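Local coordinates for protein prolyl-ACP dehydrogenase (Oscillatoria sp., PDB 4IRN) that probably oxidises the prolyl group carried on an acyl carrier protein, with FAD as cofactor, during biosynthesis of the cyanotoxin anatoxin-a, at residues Glu279-Leu284 against Ser396-Ser400; Ala287-Met291 against Ile360-Trp364; Phe122-His127 against Val194-Thr198. One frame throughout, in Å; residues are numbered along the deposited sequence.

Interaction 1: residues Glu279-Leu284 against Ser396-Ser400. With FAD (flavin-adenine dinucleotide), chain I.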
loop_
_atom_site.group_PDB
_atom_site.type_symbol
_atom_site.label_atom_id
_atom_site.label_comp_id
_atom_site.label_asym_id
_atom_site.label_seq_id
_atom_site.Cartn_x
_atom_site.Cartn_y
_atom_site.Cartn_z
ATOM N N GLU A 279 21.090 15.866 -11.085
ATOM C CA GLU A 279 20.570 16.033 -9.728
ATOM C C GLU A 279 19.692 14.859 -9.313
ATOM O O GLU A 279 20.066 14.125 -8.401
ATOM C CB GLU A 279 19.820 17.357 -9.589
ATOM C CG GLU A 279 19.760 17.897 -8.169
ATOM C CD GLU A 279 18.959 19.178 -8.023
ATOM O OE1 GLU A 279 19.093 20.073 -8.890
ATOM O OE2 GLU A 279 18.210 19.295 -7.025
ATOM N N ARG A 280 18.567 14.646 -10.013
ATOM C CA ARG A 280 17.602 13.576 -9.732
ATOM C C ARG A 280 18.225 12.191 -9.668
ATOM O O ARG A 280 17.907 11.425 -8.761
ATOM C CB ARG A 280 16.425 13.596 -10.730
ATOM C CG ARG A 280 15.482 14.760 -10.518
ATOM C CD ARG A 280 14.532 14.926 -11.674
ATOM N NE ARG A 280 13.680 16.102 -11.491
ATOM C CZ ARG A 280 12.680 16.437 -12.297
ATOM N NH1 ARG A 280 12.390 15.691 -13.354
ATOM N NH2 ARG A 280 11.949 17.512 -12.043
ATOM N N GLY A 281 19.125 11.903 -10.600
ATOM C CA GLY A 281 19.774 10.606 -10.685
ATOM C C GLY A 281 20.897 10.341 -9.701
ATOM O O GLY A 281 21.164 9.177 -9.398
ATOM N N PHE A 282 21.592 11.399 -9.213
ATOM C CA PHE A 282 22.758 11.215 -8.350
ATOM C C PHE A 282 22.761 11.819 -6.946
ATOM O O PHE A 282 23.632 11.461 -6.148
ATOM C CB PHE A 282 24.051 11.503 -9.131
ATOM C CG PHE A 282 24.119 10.706 -10.414
ATOM C CD1 PHE A 282 24.368 9.341 -10.389
ATOM C CD2 PHE A 282 23.854 11.305 -11.638
ATOM C CE1 PHE A 282 24.363 8.599 -11.561
ATOM C CE2 PHE A 282 23.859 10.559 -12.810
ATOM C CZ PHE A 282 24.109 9.212 -12.761
ATOM N N ILE A 283 21.798 12.706 -6.625
ATOM C CA ILE A 283 21.695 13.303 -5.288
ATOM C C ILE A 283 21.374 12.236 -4.214
ATOM O O ILE A 283 21.755 12.403 -3.055
ATOM C CB ILE A 283 20.720 14.523 -5.258
ATOM C CG1 ILE A 283 21.042 15.492 -4.111
ATOM C CG2 ILE A 283 19.232 14.112 -5.263
ATOM C CD1 ILE A 283 20.951 16.963 -4.491
ATOM N N LEU A 284 20.701 11.140 -4.618
ATOM C CA LEU A 284 20.276 10.056 -3.735
ATOM C C LEU A 284 21.147 8.799 -3.822
ATOM O O LEU A 284 20.772 7.759 -3.278
ATOM C CB LEU A 284 18.779 9.732 -3.964
ATOM C CG LEU A 284 17.753 10.807 -3.566
ATOM C CD1 LEU A 284 16.341 10.323 -3.830
ATOM C CD2 LEU A 284 17.893 11.200 -2.106
ATOM N N SER A 396 14.163 14.552 0.697
ATOM C CA SER A 396 14.316 13.948 -0.631
ATOM C C SER A 396 13.030 13.920 -1.447
ATOM O O SER A 396 13.099 13.826 -2.669
ATOM C CB SER A 396 14.921 12.550 -0.522
ATOM O OG SER A 396 14.014 11.626 0.055
ATOM N N LYS A 397 11.868 14.020 -0.775
ATOM C CA LYS A 397 10.533 14.039 -1.383
ATOM C C LYS A 397 10.179 15.448 -1.880
ATOM O O LYS A 397 9.156 15.612 -2.554
ATOM C CB LYS A 397 9.474 13.531 -0.389
ATOM C CG LYS A 397 9.605 12.047 -0.083
ATOM C CD LYS A 397 8.495 11.527 0.782
ATOM C CE LYS A 397 7.345 10.989 -0.021
ATOM N NZ LYS A 397 6.405 10.273 0.871
ATOM N N PHE A 398 11.034 16.458 -1.558
ATOM C CA PHE A 398 10.826 17.860 -1.939
ATOM C C PHE A 398 11.937 18.451 -2.805
ATOM O O PHE A 398 11.623 19.108 -3.805
ATOM C CB PHE A 398 10.508 18.728 -0.715
ATOM C CG PHE A 398 9.373 18.161 0.102
ATOM C CD1 PHE A 398 8.074 18.151 -0.395
ATOM C CD2 PHE A 398 9.613 17.572 1.337
ATOM C CE1 PHE A 398 7.031 17.598 0.342
ATOM C CE2 PHE A 398 8.568 17.020 2.079
ATOM C CZ PHE A 398 7.286 17.033 1.572
ATOM N N TYR A 399 13.229 18.210 -2.455
ATOM C CA TYR A 399 14.315 18.696 -3.307
ATOM C C TYR A 399 14.438 17.814 -4.544
ATOM O O TYR A 399 14.012 16.651 -4.505
ATOM C CB TYR A 399 15.640 18.906 -2.558
ATOM C CG TYR A 399 16.299 17.671 -1.993
ATOM C CD1 TYR A 399 17.002 16.793 -2.814
ATOM C CD2 TYR A 399 16.361 17.461 -0.619
ATOM C CE1 TYR A 399 17.656 15.681 -2.292
ATOM C CE2 TYR A 399 17.030 16.362 -0.084
ATOM C CZ TYR A 399 17.665 15.469 -0.924
ATOM O OH TYR A 399 18.316 14.387 -0.387
ATOM N N SER A 400 14.947 18.387 -5.659
ATOM C CA SER A 400 15.086 17.755 -6.988
ATOM C C SER A 400 13.707 17.501 -7.636
ATOM O O SER A 400 13.615 16.830 -8.666
ATOM C CB SER A 400 15.914 16.467 -6.919
ATOM O OG SER A 400 17.151 16.654 -6.249
HETATM P PA FAD I . 4.741 23.523 -4.964
HETATM O O1A FAD I . 5.551 23.465 -6.198
HETATM O O2A FAD I . 4.174 24.827 -4.425
HETATM O O5B FAD I . 3.459 22.617 -5.128
HETATM C C5B FAD I . 2.576 22.410 -4.013
HETATM C C4B FAD I . 2.123 20.975 -4.033
HETATM O O4B FAD I . 1.269 20.761 -5.168
HETATM C C3B FAD I . 3.246 19.938 -4.085
HETATM O O3B FAD I . 3.178 19.114 -2.930
HETATM C C2B FAD I . 3.032 19.153 -5.390
HETATM O O2B FAD I . 2.923 17.766 -5.108
HETATM C C1B FAD I . 1.683 19.636 -5.923
HETATM N N9A FAD I . 1.691 19.996 -7.340
HETATM C C8A FAD I . 2.158 21.160 -7.890
HETATM N N7A FAD I . 2.095 21.194 -9.200
HETATM C C5A FAD I . 1.550 19.969 -9.540
HETATM C C6A FAD I . 1.236 19.373 -10.786
HETATM N N6A FAD I . 1.428 19.968 -11.965
HETATM N N1A FAD I . 0.719 18.125 -10.773
HETATM C C2A FAD I . 0.518 17.526 -9.597
HETATM N N3A FAD I . 0.761 17.993 -8.368
HETATM C C4A FAD I . 1.287 19.219 -8.401
HETATM N N1 FAD I . 15.400 24.911 -5.158
HETATM C C2 FAD I . 16.431 25.545 -5.814
HETATM O O2 FAD I . 16.225 26.171 -6.853
HETATM N N3 FAD I . 17.723 25.507 -5.294
HETATM C C4 FAD I . 18.099 24.874 -4.134
HETATM O O4 FAD I . 19.274 24.909 -3.770
HETATM C C4X FAD I . 17.005 24.206 -3.427
HETATM N N5 FAD I . 17.276 23.606 -2.290
HETATM C C5X FAD I . 16.213 23.029 -1.593
HETATM C C6 FAD I . 16.488 22.385 -0.383
HETATM C C7 FAD I . 15.481 21.772 0.355
HETATM C C7M FAD I . 15.832 21.009 1.606
HETATM C C8 FAD I . 14.151 21.821 -0.119
HETATM C C8M FAD I . 13.023 21.168 0.635
HETATM C C9 FAD I . 13.873 22.475 -1.311
HETATM C C9A FAD I . 14.875 23.076 -2.067
HETATM N N10 FAD I . 14.624 23.737 -3.303
HETATM C C10 FAD I . 15.661 24.290 -4.011
HETATM C "C1'" FAD I . 13.226 23.892 -3.764
HETATM C "C2'" FAD I . 12.632 22.528 -4.090
HETATM O "O2'" FAD I . 13.085 22.047 -5.353
HETATM C "C3'" FAD I . 11.107 22.576 -4.010
HETATM O "O3'" FAD I . 10.668 21.763 -2.925
HETATM C "C4'" FAD I . 10.390 22.145 -5.291
HETATM O "O4'" FAD I . 10.783 22.989 -6.376
HETATM C "C5'" FAD I . 8.882 22.074 -5.136
HETATM O "O5'" FAD I . 8.332 23.387 -4.936
HETATM P P FAD I . 7.314 23.651 -3.720
HETATM O O1P FAD I . 7.717 22.919 -2.496
HETATM O O2P FAD I . 7.351 25.158 -3.791
HETATM O O3P FAD I . 5.826 23.076 -3.855
HETATM O O HOH W 1 21.083 13.887 -0.567
#
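A buried helix-to-loop contact sets Glu279, Arg280, Ile283 and Leu284, at the C-terminal end of helix 268-282, against Ser396, Tyr399 and Ser400 in the loop linking helices 386-395 and 403-414. Ser400 is held from two directions. Ser400 OG donates to Glu279 OE2 at 2.9 Å, meeting the carboxylate on its anti side and 29° out of plane. Arg280 NE donates to Ser400 O, also at 2.9 Å, almost in line with the carbonyl bond, while NH1 of the same guanidinium bonds Ser354 OG. In this acyl-CoA dehydrogenase fold the loop belongs to the helical C-terminal domain and runs beside the cofactor: Phe398 O accepts a hydrogen bond from FAD O3' (3.0 Å), and Phe398 packs on Gly376 of the second subunit. Tyr399 CG sits between its backbone N and carbonyl carbon (chi1 65°), a torsion that directs the ring back toward the helix, where Ile283 CG2 lies 3.7 Å from Tyr399 CE1 at the ring edge. Leu284 CD2 touches both Ser396 CB and Tyr399 OH, 3.6 Å from each. A water bridges Tyr399 OH and Ile283 O, and the Tyr399 ring stacks with Phe122.

Interaction 2: residues Ala287-Met291 against Ile360-Trp364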
loop_
_atom_site.group_PDB
_atom_site.type_symbol
_atom_site.label_atom_id
_atom_site.label_comp_id
_atom_site.label_asym_id
_atom_site.label_seq_id
_atom_site.Cartn_x
_atom_site.Cartn_y
_atom_site.Cartn_z
ATOM N N ALA A 287 22.139 7.976 -0.371
ATOM C CA ALA A 287 20.944 7.540 0.364
ATOM C C ALA A 287 20.800 6.015 0.298
ATOM O O ALA A 287 20.364 5.408 1.278
ATOM C CB ALA A 287 19.702 8.209 -0.197
ATOM N N VAL A 288 21.231 5.402 -0.835
ATOM C CA VAL A 288 21.249 3.952 -1.068
ATOM C C VAL A 288 22.221 3.312 -0.055
ATOM O O VAL A 288 21.921 2.243 0.490
ATOM C CB VAL A 288 21.586 3.593 -2.550
ATOM C CG1 VAL A 288 21.496 2.089 -2.799
ATOM C CG2 VAL A 288 20.666 4.340 -3.521
ATOM N N GLY A 289 23.339 4.002 0.212
ATOM C CA GLY A 289 24.355 3.590 1.179
ATOM C C GLY A 289 23.838 3.628 2.601
ATOM O O GLY A 289 24.090 2.702 3.378
ATOM N N THR A 290 23.069 4.693 2.930
ATOM C CA THR A 290 22.408 4.906 4.223
ATOM C C THR A 290 21.392 3.776 4.461
ATOM O O THR A 290 21.312 3.248 5.572
ATOM C CB THR A 290 21.741 6.292 4.244
ATOM O OG1 THR A 290 22.713 7.290 3.921
ATOM C CG2 THR A 290 21.067 6.614 5.573
ATOM N N MET A 291 20.648 3.396 3.401
ATOM C CA MET A 291 19.661 2.325 3.419
ATOM C C MET A 291 20.329 0.986 3.733
ATOM O O MET A 291 19.755 0.186 4.479
ATOM C CB MET A 291 18.922 2.252 2.077
ATOM C CG MET A 291 17.947 3.408 1.836
ATOM S SD MET A 291 17.258 3.447 0.161
ATOM C CE MET A 291 16.154 2.078 0.249
ATOM N N ILE A 360 13.761 5.957 -5.047
ATOM C CA ILE A 360 14.715 6.049 -3.941
ATOM C C ILE A 360 14.252 6.926 -2.777
ATOM O O ILE A 360 14.439 6.527 -1.635
ATOM C CB ILE A 360 16.171 6.336 -4.426
ATOM C CG1 ILE A 360 16.603 5.283 -5.477
ATOM C CG2 ILE A 360 17.152 6.395 -3.232
ATOM C CD1 ILE A 360 17.863 5.553 -6.237
ATOM N N SER A 361 13.638 8.102 -3.066
ATOM C CA SER A 361 13.183 9.025 -2.036
ATOM C C SER A 361 12.116 8.405 -1.170
ATOM O O SER A 361 12.162 8.555 0.058
ATOM C CB SER A 361 12.672 10.318 -2.660
ATOM O OG SER A 361 11.585 10.074 -3.531
ATOM N N GLU A 362 11.175 7.685 -1.796
ATOM C CA GLU A 362 10.082 7.011 -1.096
ATOM C C GLU A 362 10.542 5.743 -0.398
ATOM O O GLU A 362 10.053 5.436 0.686
ATOM C CB GLU A 362 8.922 6.711 -2.035
ATOM C CG GLU A 362 8.131 7.943 -2.429
ATOM C CD GLU A 362 7.109 7.745 -3.538
ATOM O OE1 GLU A 362 6.929 6.610 -4.041
ATOM O OE2 GLU A 362 6.443 8.749 -3.870
ATOM N N ALA A 363 11.465 5.003 -1.030
ATOM C CA ALA A 363 12.065 3.792 -0.496
ATOM C C ALA A 363 12.840 4.121 0.792
ATOM O O ALA A 363 12.727 3.391 1.785
ATOM C CB ALA A 363 13.003 3.192 -1.531
ATOM N N TRP A 364 13.583 5.247 0.777
ATOM C CA TRP A 364 14.365 5.736 1.902
ATOM C C TRP A 364 13.497 6.071 3.118
ATOM O O TRP A 364 13.823 5.637 4.219
ATOM C CB TRP A 364 15.225 6.946 1.489
ATOM C CG TRP A 364 16.307 7.320 2.469
ATOM C CD1 TRP A 364 16.814 6.549 3.481
ATOM C CD2 TRP A 364 17.031 8.553 2.503
ATOM N NE1 TRP A 364 17.787 7.241 4.162
ATOM C CE2 TRP A 364 17.947 8.470 3.581
ATOM C CE3 TRP A 364 16.980 9.735 1.742
ATOM C CZ2 TRP A 364 18.816 9.517 3.906
ATOM C CZ3 TRP A 364 17.846 10.771 2.060
ATOM C CH2 TRP A 364 18.759 10.653 3.121
#
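Trp364 and Met291 bury the largest areas in this contact between helices 285-304 and 350-375, nearly half of the total between them, with Ile360 next. The two segments run in nearly the same direction, their axes inclined by 26° and 10.3 Å apart at closest approach. No hydrogen bond crosses between them; the joint consists of apolar and aromatic packing.

The indole of Trp364 receives three residues of the facing helix. Ala287 places its methyl over one face in a CH-pi contact, CB lying 3.8 Å from the centroid of the Trp364 six-membered ring and only 16° off its normal. Met291 approaches the pyrrole side obliquely, with CG 3.7 Å from Trp364 CD1, and its sulfur forms an oblique Met-aromatic contact with the five-membered ring. Thr290 points its methyl at the nitrogen end of the indole, CG2 being 3.6 Å from Trp364 NE1, whereas its hydroxyl turns back to bond Ala286 O in its own helix.

A turn about the CG-SD bond (chi3 73°) folds the end of the Met291 chain and brings CE against Ala363, the neighbour of Trp364, 3.8 Å from Ala363 CB. Ile360, one turn before Trp364, extends the apolar seam: its CG2 lies 4.1 Å from Val288 CG2, the two branched chains crossing at about a right angle, and it also reaches the Ala287 methyl.

Within the helical C-terminal domain of the acyl-CoA dehydrogenase fold, helix 316-344 packs along this seam through Leu329 on Met291, Ala332 on Ile360 and Arg328 on Ala363. Around the tryptophan lie Ala393 of helix 386-395 and Asn118, at the start of helix 118-138.

Interaction 3: residues Phe122-His127 against Val194-Thr198. With FAD (flavin-adenine dinucleotide), chain I.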
loop_
_atom_site.group_PDB
_atom_site.type_symbol
_atom_site.label_atom_id
_atom_site.label_comp_id
_atom_site.label_asym_id
_atom_site.label_seq_id
_atom_site.Cartn_x
_atom_site.Cartn_y
_atom_site.Cartn_z
ATOM N N PHE A 122 24.014 15.912 1.333
ATOM C CA PHE A 122 23.080 16.667 0.495
ATOM C C PHE A 122 23.722 17.966 -0.012
ATOM O O PHE A 122 23.618 18.262 -1.206
ATOM C CB PHE A 122 21.741 16.912 1.221
ATOM C CG PHE A 122 20.837 17.961 0.607
ATOM C CD1 PHE A 122 20.351 17.818 -0.690
ATOM C CD2 PHE A 122 20.449 19.081 1.335
ATOM C CE1 PHE A 122 19.533 18.798 -1.254
ATOM C CE2 PHE A 122 19.608 20.045 0.777
ATOM C CZ PHE A 122 19.153 19.896 -0.509
ATOM N N ALA A 123 24.409 18.711 0.884
ATOM C CA ALA A 123 25.094 19.979 0.584
ATOM C C ALA A 123 26.181 19.809 -0.494
ATOM O O ALA A 123 26.298 20.650 -1.391
ATOM C CB ALA A 123 25.697 20.555 1.851
ATOM N N MET A 124 26.949 18.705 -0.419
ATOM C CA MET A 124 28.005 18.374 -1.373
ATOM C C MET A 124 27.444 17.957 -2.745
ATOM O O MET A 124 27.984 18.364 -3.773
ATOM C CB MET A 124 28.916 17.273 -0.804
ATOM C CG MET A 124 29.962 17.788 0.172
ATOM S SD MET A 124 31.109 16.547 0.837
ATOM C CE MET A 124 29.965 15.238 1.368
ATOM N N ASN A 125 26.371 17.135 -2.751
ATOM C CA ASN A 125 25.715 16.650 -3.968
ATOM C C ASN A 125 25.045 17.777 -4.743
ATOM O O ASN A 125 25.057 17.758 -5.976
ATOM C CB ASN A 125 24.773 15.496 -3.670
ATOM C CG ASN A 125 25.506 14.173 -3.625
ATOM O OD1 ASN A 125 25.699 13.500 -4.644
ATOM N ND2 ASN A 125 26.009 13.803 -2.456
ATOM N N ALA A 126 24.537 18.789 -4.014
ATOM C CA ALA A 126 23.940 19.997 -4.558
ATOM C C ALA A 126 24.994 20.791 -5.315
ATOM O O ALA A 126 24.713 21.292 -6.391
ATOM C CB ALA A 126 23.365 20.833 -3.429
ATOM N N HIS A 127 26.186 20.899 -4.739
ATOM C CA HIS A 127 27.368 21.586 -5.255
ATOM C C HIS A 127 27.924 20.878 -6.511
ATOM O O HIS A 127 28.191 21.539 -7.511
ATOM C CB HIS A 127 28.418 21.689 -4.133
ATOM C CG HIS A 127 29.777 22.170 -4.560
ATOM N ND1 HIS A 127 30.129 23.501 -4.479
ATOM C CD2 HIS A 127 30.837 21.467 -5.027
ATOM C CE1 HIS A 127 31.376 23.565 -4.913
ATOM N NE2 HIS A 127 31.842 22.366 -5.252
ATOM N N VAL A 194 17.703 28.148 -1.079
ATOM C CA VAL A 194 18.973 28.175 -1.811
ATOM C C VAL A 194 20.017 27.405 -0.983
ATOM O O VAL A 194 20.680 27.992 -0.130
ATOM C CB VAL A 194 19.430 29.620 -2.199
ATOM C CG1 VAL A 194 20.691 29.595 -3.055
ATOM C CG2 VAL A 194 18.324 30.394 -2.913
ATOM N N THR A 195 20.141 26.082 -1.226
ATOM C CA THR A 195 21.096 25.217 -0.511
ATOM C C THR A 195 22.510 25.789 -0.636
ATOM O O THR A 195 22.924 26.150 -1.739
ATOM C CB THR A 195 20.984 23.751 -0.977
ATOM O OG1 THR A 195 19.636 23.310 -0.830
ATOM C CG2 THR A 195 21.900 22.814 -0.205
ATOM N N ASN A 196 23.213 25.923 0.514
ATOM C CA ASN A 196 24.585 26.446 0.645
ATOM C C ASN A 196 24.720 27.977 0.512
ATOM O O ASN A 196 25.833 28.495 0.621
ATOM C CB ASN A 196 25.584 25.707 -0.284
ATOM C CG ASN A 196 25.635 24.206 -0.103
ATOM O OD1 ASN A 196 25.541 23.680 1.018
ATOM N ND2 ASN A 196 25.824 23.479 -1.205
ATOM N N GLY A 197 23.600 28.673 0.302
ATOM C CA GLY A 197 23.530 30.120 0.116
ATOM C C GLY A 197 24.362 30.966 1.069
ATOM O O GLY A 197 25.106 31.843 0.625
ATOM N N THR A 198 24.254 30.697 2.381
ATOM C CA THR A 198 24.972 31.424 3.432
ATOM C C THR A 198 26.507 31.182 3.469
ATOM O O THR A 198 27.227 31.918 4.145
ATOM C CB THR A 198 24.308 31.207 4.807
ATOM O OG1 THR A 198 23.867 29.858 4.922
ATOM C CG2 THR A 198 23.143 32.150 5.040
HETATM P PA FAD I . 4.741 23.523 -4.964
HETATM O O1A FAD I . 5.551 23.465 -6.198
HETATM O O2A FAD I . 4.174 24.827 -4.425
HETATM O O5B FAD I . 3.459 22.617 -5.128
HETATM C C5B FAD I . 2.576 22.410 -4.013
HETATM C C4B FAD I . 2.123 20.975 -4.033
HETATM O O4B FAD I . 1.269 20.761 -5.168
HETATM C C3B FAD I . 3.246 19.938 -4.085
HETATM O O3B FAD I . 3.178 19.114 -2.930
HETATM C C2B FAD I . 3.032 19.153 -5.390
HETATM O O2B FAD I . 2.923 17.766 -5.108
HETATM C C1B FAD I . 1.683 19.636 -5.923
HETATM N N9A FAD I . 1.691 19.996 -7.340
HETATM C C8A FAD I . 2.158 21.160 -7.890
HETATM N N7A FAD I . 2.095 21.194 -9.200
HETATM C C5A FAD I . 1.550 19.969 -9.540
HETATM C C6A FAD I . 1.236 19.373 -10.786
HETATM N N6A FAD I . 1.428 19.968 -11.965
HETATM N N1A FAD I . 0.719 18.125 -10.773
HETATM C C2A FAD I . 0.518 17.526 -9.597
HETATM N N3A FAD I . 0.761 17.993 -8.368
HETATM C C4A FAD I . 1.287 19.219 -8.401
HETATM N N1 FAD I . 15.400 24.911 -5.158
HETATM C C2 FAD I . 16.431 25.545 -5.814
HETATM O O2 FAD I . 16.225 26.171 -6.853
HETATM N N3 FAD I . 17.723 25.507 -5.294
HETATM C C4 FAD I . 18.099 24.874 -4.134
HETATM O O4 FAD I . 19.274 24.909 -3.770
HETATM C C4X FAD I . 17.005 24.206 -3.427
HETATM N N5 FAD I . 17.276 23.606 -2.290
HETATM C C5X FAD I . 16.213 23.029 -1.593
HETATM C C6 FAD I . 16.488 22.385 -0.383
HETATM C C7 FAD I . 15.481 21.772 0.355
HETATM C C7M FAD I . 15.832 21.009 1.606
HETATM C C8 FAD I . 14.151 21.821 -0.119
HETATM C C8M FAD I . 13.023 21.168 0.635
HETATM C C9 FAD I . 13.873 22.475 -1.311
HETATM C C9A FAD I . 14.875 23.076 -2.067
HETATM N N10 FAD I . 14.624 23.737 -3.303
HETATM C C10 FAD I . 15.661 24.290 -4.011
HETATM C "C1'" FAD I . 13.226 23.892 -3.764
HETATM C "C2'" FAD I . 12.632 22.528 -4.090
HETATM O "O2'" FAD I . 13.085 22.047 -5.353
HETATM C "C3'" FAD I . 11.107 22.576 -4.010
HETATM O "O3'" FAD I . 10.668 21.763 -2.925
HETATM C "C4'" FAD I . 10.390 22.145 -5.291
HETATM O "O4'" FAD I . 10.783 22.989 -6.376
HETATM C "C5'" FAD I . 8.882 22.074 -5.136
HETATM O "O5'" FAD I . 8.332 23.387 -4.936
HETATM P P FAD I . 7.314 23.651 -3.720
HETATM O O1P FAD I . 7.717 22.919 -2.496
HETATM O O2P FAD I . 7.351 25.158 -3.791
HETATM O O3P FAD I . 5.826 23.076 -3.855
#
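Thr195 and Asn196 bring the loop between strands 184-191 and 202-208 against Phe122, Ala123 and Ala126 of helix 118-138, beside the flavin. The loop residues form a type II beta turn from Val194 to Gly197. Val194 opens it: Val194 O accepts from Gly197 N at 3.0 Å. Thr195 grips the isoalloxazine twice: its backbone N donates to FAD O4 (2.9 Å), and its OG1 donates to FAD N5 at 2.8 Å, the flavin atom that takes up hydride in acyl-CoA dehydrogenases. With Thr195 OG1 anti to the carbonyl carbon (chi1 -55°), the hydroxyl faces the cofactor while the methyl meets the helix, Thr195 CG2 lying 3.7 Å from Phe122 CE2 and 4.1 Å from Ala126 CB. Phe122 CZ in turn comes 3.6 Å from FAD C6, the flavin atom lying at the edge of the phenyl ring. Asn196, in the left-handed position of the turn, donates through ND2 to Ala123 O at 2.9 Å. This bond is nearly straight (166°) and lies in the plane of the amide, though tilted from that of the carbonyl. Gly197 completes the turn. The contact thus joins the N-terminal helices to the middle beta domain: strand 158-161 lies alongside, with Ser159 OG bonded to Thr195 O, and Trp77 of helix 74-83 packs on Ala123 and Asn196.

Overall arrangement
From the N terminus, the first contacting segment lies on helix 118-138, and interaction 3 closes a loop of 66 residues by bringing 194-198 of the middle domain back to it. Only then does interaction 1 open, at 279-284, to close at 396-400. Interaction 2 is nested within that loop, pairing the next helix, 285-304, with helix 350-375. Interactions 1 and 2 touch through Leu284 on Ile360 and Ser361, and belong to the same C-terminal helical domain. Interactions 1 and 3 meet where Ile283 packs on Asn125 and Phe122, and both touch FAD, bringing all three domains together around it. Interactions 2 and 3 stay apart, about 7 Å between nearest atoms.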